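Local coordinates for DUF5642 domain-containing protein (PDB 4TMD) that is of unknown function but belongs to a family grouped with the Mog1p and PsbP proteins and is probably exported as a lipoprotein, at residues A8-L13 with A70-E75; G78-V83 with T163-V168; D124-V129 with A153-Y158; E90-S95 with N157-V162. All coordinates share one frame; numbering follows the deposited sequence. Where two conformers were deposited one is given.

Contact 1. Residues A8-L13 with A70-E75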
# COMPACT_ATOMS: atom_id res chain seq x y z
N ALA A 8 15.08 -2.26 7.86
CA ALA A 8 15.87 -1.02 7.75
C ALA A 8 16.47 -0.89 6.35
O ALA A 8 16.84 0.19 5.92
CB ALA A 8 16.97 -0.98 8.81
N LYS A 9 16.59 -2.00 5.64
CA LYS A 9 17.21 -1.92 4.33
C LYS A 9 16.31 -1.26 3.28
O LYS A 9 16.75 -1.11 2.14
CB LYS A 9 17.65 -3.31 3.86
CG LYS A 9 18.76 -3.93 4.74
CD LYS A 9 19.28 -5.22 4.14
CE LYS A 9 19.82 -6.15 5.20
NZ LYS A 9 20.87 -5.47 6.01
N VAL A 10 15.08 -0.84 3.64
CA VAL A 10 14.28 -0.03 2.69
C VAL A 10 14.96 1.29 2.37
O VAL A 10 14.63 1.93 1.38
CB VAL A 10 12.86 0.36 3.19
CG1 VAL A 10 11.92 -0.79 3.10
CG2 VAL A 10 12.90 1.00 4.58
N ALA A 11 15.88 1.70 3.25
CA ALA A 11 16.67 2.91 3.04
C ALA A 11 17.40 2.83 1.71
O ALA A 11 17.61 3.84 1.06
CB ALA A 11 17.67 3.12 4.19
N GLN A 12 17.74 1.61 1.29
CA GLN A 12 18.41 1.41 0.01
C GLN A 12 17.64 2.00 -1.18
O GLN A 12 18.25 2.43 -2.18
CB GLN A 12 18.61 -0.09 -0.22
CG GLN A 12 19.98 -0.48 -0.63
CD GLN A 12 20.10 -1.99 -0.77
OE1 GLN A 12 20.47 -2.69 0.17
NE2 GLN A 12 19.78 -2.49 -1.95
N LEU A 13 16.31 2.02 -1.09
CA LEU A 13 15.49 2.44 -2.22
C LEU A 13 15.50 3.95 -2.46
O LEU A 13 14.91 4.43 -3.42
CB LEU A 13 14.05 1.94 -2.03
CG LEU A 13 13.81 0.56 -2.69
CD1 LEU A 13 14.67 -0.54 -2.07
CD2 LEU A 13 12.35 0.18 -2.68
N ALA A 70 9.64 0.54 8.91
CA ALA A 70 10.54 1.54 8.36
C ALA A 70 10.00 1.92 7.00
O ALA A 70 9.35 1.10 6.35
CB ALA A 70 11.98 1.01 8.25
N ALA A 71 10.27 3.12 6.53
CA ALA A 71 9.74 3.52 5.24
C ALA A 71 10.69 4.42 4.45
O ALA A 71 11.57 5.08 5.01
CB ALA A 71 8.40 4.21 5.42
N THR A 72 10.52 4.38 3.14
CA THR A 72 11.16 5.32 2.24
C THR A 72 10.05 5.92 1.39
O THR A 72 9.23 5.18 0.84
CB THR A 72 12.22 4.67 1.36
OG1 THR A 72 13.32 4.24 2.17
CG2 THR A 72 12.74 5.68 0.32
N ALA A 73 10.00 7.24 1.30
CA ALA A 73 8.95 7.88 0.49
C ALA A 73 9.57 8.88 -0.48
O ALA A 73 10.65 9.42 -0.22
CB ALA A 73 7.95 8.56 1.39
N ALA A 74 8.90 9.11 -1.60
CA ALA A 74 9.42 10.02 -2.63
C ALA A 74 8.29 10.76 -3.30
O ALA A 74 7.26 10.17 -3.60
CB ALA A 74 10.21 9.27 -3.67
N GLU A 75 8.49 12.05 -3.56
CA GLU A 75 7.50 12.85 -4.27
C GLU A 75 8.15 13.50 -5.47
O GLU A 75 9.21 14.11 -5.33
CB GLU A 75 6.90 13.91 -3.35
CG GLU A 75 6.33 13.33 -2.08
CD GLU A 75 5.36 14.27 -1.39
OE1 GLU A 75 5.35 15.46 -1.73
OE2 GLU A 75 4.59 13.80 -0.53
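With chi1 of Thr72 at -67°, OG1 stands anti to its own carbonyl carbon, beside the backbone N; with chi1 of Val10 at -77°, CG2 takes the crowded place between N and the carbonyl carbon. These settings carry the packing of residues 8-13, part of a 3-10 segment, on strand 67-76 of the antiparallel sheet. The 3-10 assignment rests on successive i to i+3 bonds, such as Gln12 N to Lys9 O at 3.0 Å. Ala70 and Thr72 direct their CB atoms at this segment, whereas Ala71 turns to the other face and touches Met84. Val10 CG2 lies on Ala70 CB at 3.8 Å, a methyl of the branched valine against the alanine methyl, and Ala70 CB is also 4.4 Å from Ala8 CA. Helix 179-194 flanks the segment on the same face: Val10 touches Val193, and Leu13 packs on Leu185, Ala189 and Ala192. The polar tie is one bond, Thr72 OG1 donating to Val10 O at 2.8 Å. That carbonyl already accepts Leu13 N inside the 3-10 turn at 3.0 Å, so two donors grip it. Thr72 OG1 comes in above the carbonyl plane, 62° out of it, rather than along a lone pair.

Contact 2. Residues G78-V83 with T163-V168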
# COMPACT_ATOMS: atom_id res chain seq x y z
N GLY A 78 4.80 14.28 -10.38
CA GLY A 78 3.37 14.29 -10.16
C GLY A 78 2.84 13.14 -9.32
O GLY A 78 1.63 12.97 -9.18
N ASN A 79 3.75 12.33 -8.78
CA ASN A 79 3.37 11.19 -7.94
C ASN A 79 4.01 11.24 -6.58
O ASN A 79 5.05 11.86 -6.40
CB ASN A 79 3.76 9.86 -8.59
CG ASN A 79 2.91 9.49 -9.77
OD1 ASN A 79 3.09 8.43 -10.35
ND2 ASN A 79 1.97 10.36 -10.14
N ARG A 80 3.40 10.55 -5.62
CA ARG A 80 4.04 10.20 -4.37
C ARG A 80 4.12 8.67 -4.26
O ARG A 80 3.13 7.97 -4.50
CB ARG A 80 3.27 10.78 -3.19
CG ARG A 80 3.72 10.33 -1.77
CD ARG A 80 2.73 10.93 -0.76
NE ARG A 80 2.87 10.45 0.62
CZ ARG A 80 2.32 11.04 1.67
NH1 ARG A 80 1.60 12.15 1.51
NH2 ARG A 80 2.49 10.55 2.90
N PHE A 81 5.30 8.17 -3.88
CA PHE A 81 5.50 6.75 -3.59
C PHE A 81 5.92 6.58 -2.15
O PHE A 81 6.84 7.25 -1.69
CB PHE A 81 6.57 6.14 -4.51
CG PHE A 81 6.26 6.28 -5.96
CD1 PHE A 81 5.50 5.32 -6.61
CD2 PHE A 81 6.72 7.38 -6.67
CE1 PHE A 81 5.19 5.47 -7.95
CE2 PHE A 81 6.41 7.53 -8.01
CZ PHE A 81 5.65 6.57 -8.66
N ILE A 82 5.23 5.70 -1.43
CA ILE A 82 5.65 5.34 -0.08
C ILE A 82 5.98 3.86 -0.02
O ILE A 82 5.13 3.02 -0.33
CB ILE A 82 4.56 5.63 0.95
CG1 ILE A 82 4.17 7.10 0.91
CG2 ILE A 82 5.04 5.22 2.38
CD1 ILE A 82 2.97 7.43 1.75
N VAL A 83 7.22 3.53 0.33
CA VAL A 83 7.59 2.12 0.47
C VAL A 83 7.77 1.79 1.96
O VAL A 83 8.71 2.25 2.58
CB VAL A 83 8.89 1.79 -0.31
CG1 VAL A 83 9.21 0.29 -0.18
CG2 VAL A 83 8.74 2.17 -1.77
N THR A 163 2.66 2.19 -1.69
CA THR A 163 1.48 2.99 -2.00
C THR A 163 1.87 4.08 -2.98
O THR A 163 2.85 4.80 -2.75
CB THR A 163 0.88 3.61 -0.73
OG1 THR A 163 0.57 2.57 0.21
CG2 THR A 163 -0.40 4.37 -1.08
N ALA A 164 1.13 4.20 -4.07
CA ALA A 164 1.40 5.23 -5.08
C ALA A 164 0.14 6.04 -5.32
O ALA A 164 -0.92 5.47 -5.54
CB ALA A 164 1.87 4.60 -6.37
N ASN A 165 0.25 7.37 -5.29
CA ASN A 165 -0.92 8.24 -5.50
C ASN A 165 -0.53 9.50 -6.28
O ASN A 165 0.61 9.94 -6.20
CB ASN A 165 -1.56 8.60 -4.16
CG ASN A 165 -0.69 9.53 -3.34
OD1 ASN A 165 0.14 9.08 -2.55
ND2 ASN A 165 -0.85 10.82 -3.54
N PRO A 166 -1.48 10.08 -7.05
CA PRO A 166 -1.20 11.36 -7.69
C PRO A 166 -0.97 12.44 -6.64
O PRO A 166 -1.67 12.43 -5.62
CB PRO A 166 -2.48 11.67 -8.49
CG PRO A 166 -3.32 10.43 -8.42
CD PRO A 166 -2.89 9.69 -7.18
N LEU A 167 0.00 13.33 -6.85
CA LEU A 167 0.08 14.52 -6.02
C LEU A 167 -1.11 15.40 -6.41
O LEU A 167 -1.31 15.70 -7.59
CB LEU A 167 1.39 15.28 -6.23
CG LEU A 167 2.70 14.63 -5.79
CD1 LEU A 167 3.89 15.46 -6.27
CD2 LEU A 167 2.74 14.48 -4.28
N VAL A 168 -1.91 15.77 -5.43
CA VAL A 168 -3.01 16.71 -5.65
C VAL A 168 -2.61 18.02 -5.01
O VAL A 168 -2.65 18.18 -3.79
CB VAL A 168 -4.33 16.20 -5.06
CG1 VAL A 168 -5.42 17.26 -5.20
CG2 VAL A 168 -4.75 14.89 -5.74
O HOH W 1 -0.31 14.81 -9.69
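Five backbone hydrogen bonds form the first shell between 78-83 and 163-168. Ile82 and Thr163 exchange two in one hydrogen-bonded pair, and Arg80 and Asn165 exchange two in the next. Arg80 N reaches Asn165 O at 2.9 Å, almost along the C=O axis, with an N-H...O angle of 172°. Leu167 N to Gly78 O, 2.9 Å, prolongs the ladder past the last strand residue, although this donor sits above the carbonyl plane. At the non-hydrogen-bonded pairs CA-H groups face carbonyls, as where Ala164 CA lies 3.3 Å from Arg80 O. The register is that of antiparallel neighbours, strands 79-88 and 158-166, whose short segments run at 165°, inside the sheet backed by helix 179-194.

On the helix side, Ala164 CB meets Phe81 CD1 at 3.7 Å; Phe81 also touches Leu185 and Arg181, and Ala164 touches Ala182. On the other face, the extended Arg80 chain passes Asn165, whose OD1 rests 3.6 Å from Arg80 CB, while the guanidinium end leads on to a long, weak ion pair with Glu75. At this end of the ladder Leu167 lays CD2 on Arg80 CB at 3.9 Å.

Farther out, Asn79 ND2 donates to Gly78 O, at 2.8 Å and in its own amide plane. ND2 also donates to Lys176 O, while OD1 accepts from Asp178 N; these bonds fasten the amide to the chain leading into helix 179-194. A water donates to both Gly78 O and Leu167 O, the latter at 2.5 Å.

Contact 3. Residues D124-V129 with A153-Y158; sequences DDARTV and ASFDNY
The short strand segments 127-129 and 153-155 run antiparallel at 160°, their axes approaching to 4.8 Å, and Arg127 and Ser154 form a hydrogen-bonded pair in which each N meets the other's O in the carbonyl plane, Ser154 N to Arg127 O at 2.9 Å. This is the far end of the beta hairpin 127-137/145-155, the end where its strands enter and leave. Beyond it, Phe155 to Tyr158 makes a type II' turn that leads into strand 158-166; Asp156 holds the positive phi of the first corner.

Thr128 CG2 lies against Ala153 CB at 3.9 Å, on the face where Ala153 packs on Leu186 and Val190 of helix 179-194. The hydroxyl of Thr128 is engaged outside the pair, with Pro121 O. On the opposite face the Arg127 chain bends at chi3, -60°, which curls the guanidinium back until NH2 is 3.4 Å from Ser154 OG. Before the strand, Asp125 O comes to 3.4 Å from Phe155 CB, and Ala126 CB makes a looser apolar contact with the same Phe155 CB, at 4.2 Å. Phe155 receives a cation-pi contact from Arg194 and an edge-to-face one from Tyr2. Over one face of its ring, offset toward the rim, Tyr158 CB stands 3.5 Å above the plane.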
# COMPACT_ATOMS: atom_id res chain seq x y z
N ASP A 124 9.30 -14.22 -5.78
CA ASP A 124 9.65 -15.55 -5.27
C ASP A 124 9.38 -15.70 -3.78
O ASP A 124 9.82 -14.87 -2.96
CB ASP A 124 11.11 -15.86 -5.56
CG ASP A 124 11.38 -16.07 -7.04
OD1 ASP A 124 10.43 -16.43 -7.77
OD2 ASP A 124 12.54 -15.86 -7.48
N ASP A 125 8.65 -16.75 -3.44
CA ASP A 125 8.34 -17.10 -2.06
C ASP A 125 7.64 -15.97 -1.33
O ASP A 125 7.89 -15.73 -0.15
CB ASP A 125 9.62 -17.49 -1.32
CG ASP A 125 10.30 -18.68 -1.94
OD1 ASP A 125 9.61 -19.70 -2.18
OD2 ASP A 125 11.52 -18.59 -2.22
N ALA A 126 6.78 -15.26 -2.04
CA ALA A 126 5.98 -14.20 -1.45
C ALA A 126 4.62 -14.24 -2.10
O ALA A 126 4.48 -14.72 -3.23
CB ALA A 126 6.65 -12.83 -1.63
N ARG A 127 3.60 -13.79 -1.38
CA ARG A 127 2.30 -13.56 -2.00
C ARG A 127 2.18 -12.07 -2.23
O ARG A 127 2.57 -11.27 -1.38
CB ARG A 127 1.15 -14.07 -1.12
CG ARG A 127 0.95 -15.59 -1.13
CD ARG A 127 -0.04 -15.99 -0.05
NE ARG A 127 0.47 -15.60 1.26
CZ ARG A 127 -0.27 -15.49 2.36
NH1 ARG A 127 -1.58 -15.73 2.34
NH2 ARG A 127 0.32 -15.12 3.50
N THR A 128 1.68 -11.70 -3.40
CA THR A 128 1.50 -10.29 -3.70
C THR A 128 0.08 -9.99 -4.14
O THR A 128 -0.57 -10.79 -4.82
CB THR A 128 2.48 -9.82 -4.78
OG1 THR A 128 2.29 -10.60 -5.96
CG2 THR A 128 3.93 -9.98 -4.30
N VAL A 129 -0.39 -8.83 -3.73
CA VAL A 129 -1.75 -8.38 -4.03
C VAL A 129 -1.67 -6.90 -4.41
O VAL A 129 -1.00 -6.12 -3.73
CB VAL A 129 -2.70 -8.56 -2.83
CG1 VAL A 129 -4.11 -8.04 -3.19
CG2 VAL A 129 -2.75 -10.02 -2.40
N ALA A 153 3.33 -7.14 -0.44
CA ALA A 153 4.03 -8.42 -0.52
C ALA A 153 4.17 -9.01 0.86
O ALA A 153 4.63 -8.34 1.78
CB ALA A 153 5.41 -8.25 -1.16
N SER A 154 3.78 -10.27 1.00
CA SER A 154 3.80 -10.98 2.27
C SER A 154 4.75 -12.18 2.21
O SER A 154 4.62 -13.01 1.32
CB SER A 154 2.39 -11.47 2.62
OG SER A 154 2.43 -12.40 3.68
N PHE A 155 5.68 -12.26 3.15
CA PHE A 155 6.52 -13.45 3.27
C PHE A 155 6.92 -13.59 4.72
O PHE A 155 7.37 -12.64 5.35
CB PHE A 155 7.75 -13.38 2.35
CG PHE A 155 8.59 -12.16 2.53
CD1 PHE A 155 8.21 -10.95 1.96
CD2 PHE A 155 9.77 -12.21 3.25
CE1 PHE A 155 8.98 -9.81 2.12
CE2 PHE A 155 10.55 -11.07 3.42
CZ PHE A 155 10.16 -9.87 2.85
N ASP A 156 6.73 -14.79 5.26
CA ASP A 156 7.03 -15.05 6.67
C ASP A 156 6.36 -13.99 7.53
O ASP A 156 5.18 -13.70 7.36
CB ASP A 156 8.53 -15.07 6.91
CG ASP A 156 9.21 -16.21 6.20
OD1 ASP A 156 8.55 -17.27 6.00
OD2 ASP A 156 10.39 -16.05 5.83
N ASN A 157 7.13 -13.40 8.44
CA ASN A 157 6.58 -12.37 9.32
C ASN A 157 6.90 -10.97 8.79
O ASN A 157 6.96 -10.01 9.56
CB ASN A 157 7.10 -12.56 10.74
CG ASN A 157 6.70 -13.91 11.33
OD1 ASN A 157 5.87 -14.61 10.76
ND2 ASN A 157 7.29 -14.26 12.46
N TYR A 158 7.09 -10.87 7.48
CA TYR A 158 7.38 -9.58 6.87
C TYR A 158 6.26 -9.18 5.96
O TYR A 158 5.62 -10.01 5.30
CB TYR A 158 8.69 -9.61 6.07
CG TYR A 158 9.93 -9.71 6.92
CD1 TYR A 158 10.59 -8.57 7.36
CD2 TYR A 158 10.46 -10.96 7.28
CE1 TYR A 158 11.73 -8.66 8.13
CE2 TYR A 158 11.60 -11.05 8.07
CZ TYR A 158 12.23 -9.90 8.49
OH TYR A 158 13.36 -9.98 9.26

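Contact 4. Residues E90-S95 with N157-V162; sequences EPVPLS and NYMVIV
Met159 on the strand, and Asn157 just before it, both reach the loop 90-95, and each meets it with a different kind of tip. The Met159 side chain leaves the backbone stretched, CG anti to N (chi1 177°), and then bends at chi3, -84°, so that the terminal methyl, rather than the sulfur, does the touching. CE sits between two loop side chains, 4.0 Å from Val92 CB and equally 4.0 Å from Leu94 CD1. Val92 aims its CB at the strand, whereas Leu94 starts out alongside and swings its CD1 inward, crossing the Met159 chain obliquely. Phe61 and Val152 also touch Met159, and Leu65 touches Val92.

Just ahead of the strand, Asn157 presents its amide oxygen to the Pro91 ring, again in an oblique crossing. OD1 lies 3.1 Å from Pro91 CG and just as near CD, contacts through C-H groups; Pro91 N has no hydrogen to offer. Asn157 was deposited in two conformers, so this approach holds for one of them. No direct hydrogen bond joins the segments. Instead a water accepts from Val92 N at 3.2 Å and donates weakly to Tyr158 O. Val160, next along the strand, points to the opposite face, against helix 179-194. The contact is thus irregular loop packing over the face of an antiparallel sheet turned away from its helix, consistent with the Mog1p/PsbP clan to which the family is assigned.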
# COMPACT_ATOMS: atom_id res chain seq x y z
N GLU A 90 3.98 -12.17 14.53
CA GLU A 90 3.43 -13.26 13.74
C GLU A 90 2.96 -12.71 12.39
O GLU A 90 2.84 -11.50 12.24
CB GLU A 90 2.30 -13.98 14.48
CG GLU A 90 1.16 -13.12 14.93
CD GLU A 90 0.23 -13.87 15.88
OE1 GLU A 90 0.09 -15.11 15.74
OE2 GLU A 90 -0.36 -13.24 16.78
N PRO A 91 2.74 -13.58 11.40
CA PRO A 91 2.38 -13.07 10.08
C PRO A 91 1.04 -12.34 10.08
O PRO A 91 0.11 -12.76 10.78
CB PRO A 91 2.29 -14.33 9.21
CG PRO A 91 3.02 -15.38 9.96
CD PRO A 91 2.85 -15.06 11.40
N VAL A 92 0.95 -11.26 9.31
CA VAL A 92 -0.31 -10.55 9.11
C VAL A 92 -1.16 -11.32 8.13
O VAL A 92 -0.68 -11.70 7.06
CB VAL A 92 -0.09 -9.12 8.58
CG1 VAL A 92 -1.38 -8.33 8.61
CG2 VAL A 92 0.97 -8.41 9.39
N PRO A 93 -2.43 -11.60 8.49
CA PRO A 93 -3.30 -12.25 7.51
C PRO A 93 -3.44 -11.39 6.25
O PRO A 93 -3.76 -10.20 6.33
CB PRO A 93 -4.64 -12.38 8.25
CG PRO A 93 -4.27 -12.31 9.71
CD PRO A 93 -3.09 -11.38 9.79
N LEU A 94 -3.16 -11.97 5.09
CA LEU A 94 -3.14 -11.22 3.85
C LEU A 94 -4.54 -11.01 3.27
O LEU A 94 -5.31 -11.96 3.13
CB LEU A 94 -2.27 -11.94 2.82
CG LEU A 94 -2.12 -11.24 1.47
CD1 LEU A 94 -1.16 -10.07 1.58
CD2 LEU A 94 -1.64 -12.24 0.42
N SER A 95 -4.87 -9.77 2.91
CA SER A 95 -6.12 -9.51 2.21
C SER A 95 -5.97 -9.92 0.76
O SER A 95 -5.13 -9.37 0.04
CB SER A 95 -6.51 -8.03 2.33
OG SER A 95 -7.62 -7.74 1.49
N ASN A 157 7.13 -13.40 8.44
CA ASN A 157 6.58 -12.37 9.32
C ASN A 157 6.90 -10.97 8.79
O ASN A 157 6.96 -10.01 9.56
CB ASN A 157 7.10 -12.56 10.74
CG ASN A 157 6.70 -13.91 11.33
OD1 ASN A 157 5.87 -14.61 10.76
ND2 ASN A 157 7.29 -14.26 12.46
N TYR A 158 7.09 -10.87 7.48
CA TYR A 158 7.38 -9.58 6.87
C TYR A 158 6.26 -9.18 5.96
O TYR A 158 5.62 -10.01 5.30
CB TYR A 158 8.69 -9.61 6.07
CG TYR A 158 9.93 -9.71 6.92
CD1 TYR A 158 10.59 -8.57 7.36
CD2 TYR A 158 10.46 -10.96 7.28
CE1 TYR A 158 11.73 -8.66 8.13
CE2 TYR A 158 11.60 -11.05 8.07
CZ TYR A 158 12.23 -9.90 8.49
OH TYR A 158 13.36 -9.98 9.26
N MET A 159 6.04 -7.89 5.87
CA MET A 159 5.10 -7.38 4.89
C MET A 159 5.68 -6.12 4.31
O MET A 159 6.21 -5.31 5.07
CB MET A 159 3.75 -7.12 5.53
CG MET A 159 2.73 -6.53 4.60
SD MET A 159 1.07 -6.71 5.30
CE MET A 159 0.66 -8.37 4.77
N VAL A 160 5.62 -5.97 2.99
CA VAL A 160 6.11 -4.76 2.35
C VAL A 160 4.95 -4.14 1.60
O VAL A 160 4.24 -4.84 0.88
CB VAL A 160 7.29 -5.04 1.38
CG1 VAL A 160 7.64 -3.78 0.59
CG2 VAL A 160 8.50 -5.57 2.15
N ILE A 161 4.75 -2.85 1.79
CA ILE A 161 3.63 -2.17 1.16
C ILE A 161 4.11 -0.96 0.37
O ILE A 161 4.74 -0.05 0.92
CB ILE A 161 2.60 -1.69 2.19
CG1 ILE A 161 2.21 -2.83 3.13
CG2 ILE A 161 1.38 -1.13 1.47
CD1 ILE A 161 1.14 -2.43 4.11
N VAL A 162 3.81 -0.95 -0.92
CA VAL A 162 4.07 0.22 -1.75
C VAL A 162 2.73 0.90 -2.01
O VAL A 162 1.77 0.26 -2.47
CB VAL A 162 4.79 -0.14 -3.07
CG1 VAL A 162 4.92 1.10 -4.00
CG2 VAL A 162 6.18 -0.73 -2.76
O HOH W 2 3.60 -11.10 7.60

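How the contacts relate
From the N terminus, contact 1 closes first, bringing the segment before strand 22-30 onto strand 67-76. Contact 2 opens only after that, on the next strand, 79-88, which bonds to 67-76 through Thr72 with Val83 and Ala74 with Phe81. Its long loop, returning at 158-166, encloses the other two. Contact 4 runs from the loop after 79-88 to the start of 158-166; contact 3 starts later, at 124-129, and converges on the same turn, so both include Asn157 and Tyr158. Contacts 3 and 4 lie about 7 Å apart between centres, across the chain's centre from contact 2, about 22 and 21 Å away. Together they tie five strands adjacent in the sheet, 67-76, 79-88, 158-166, 145-155 and 127-137, to their flanking segments.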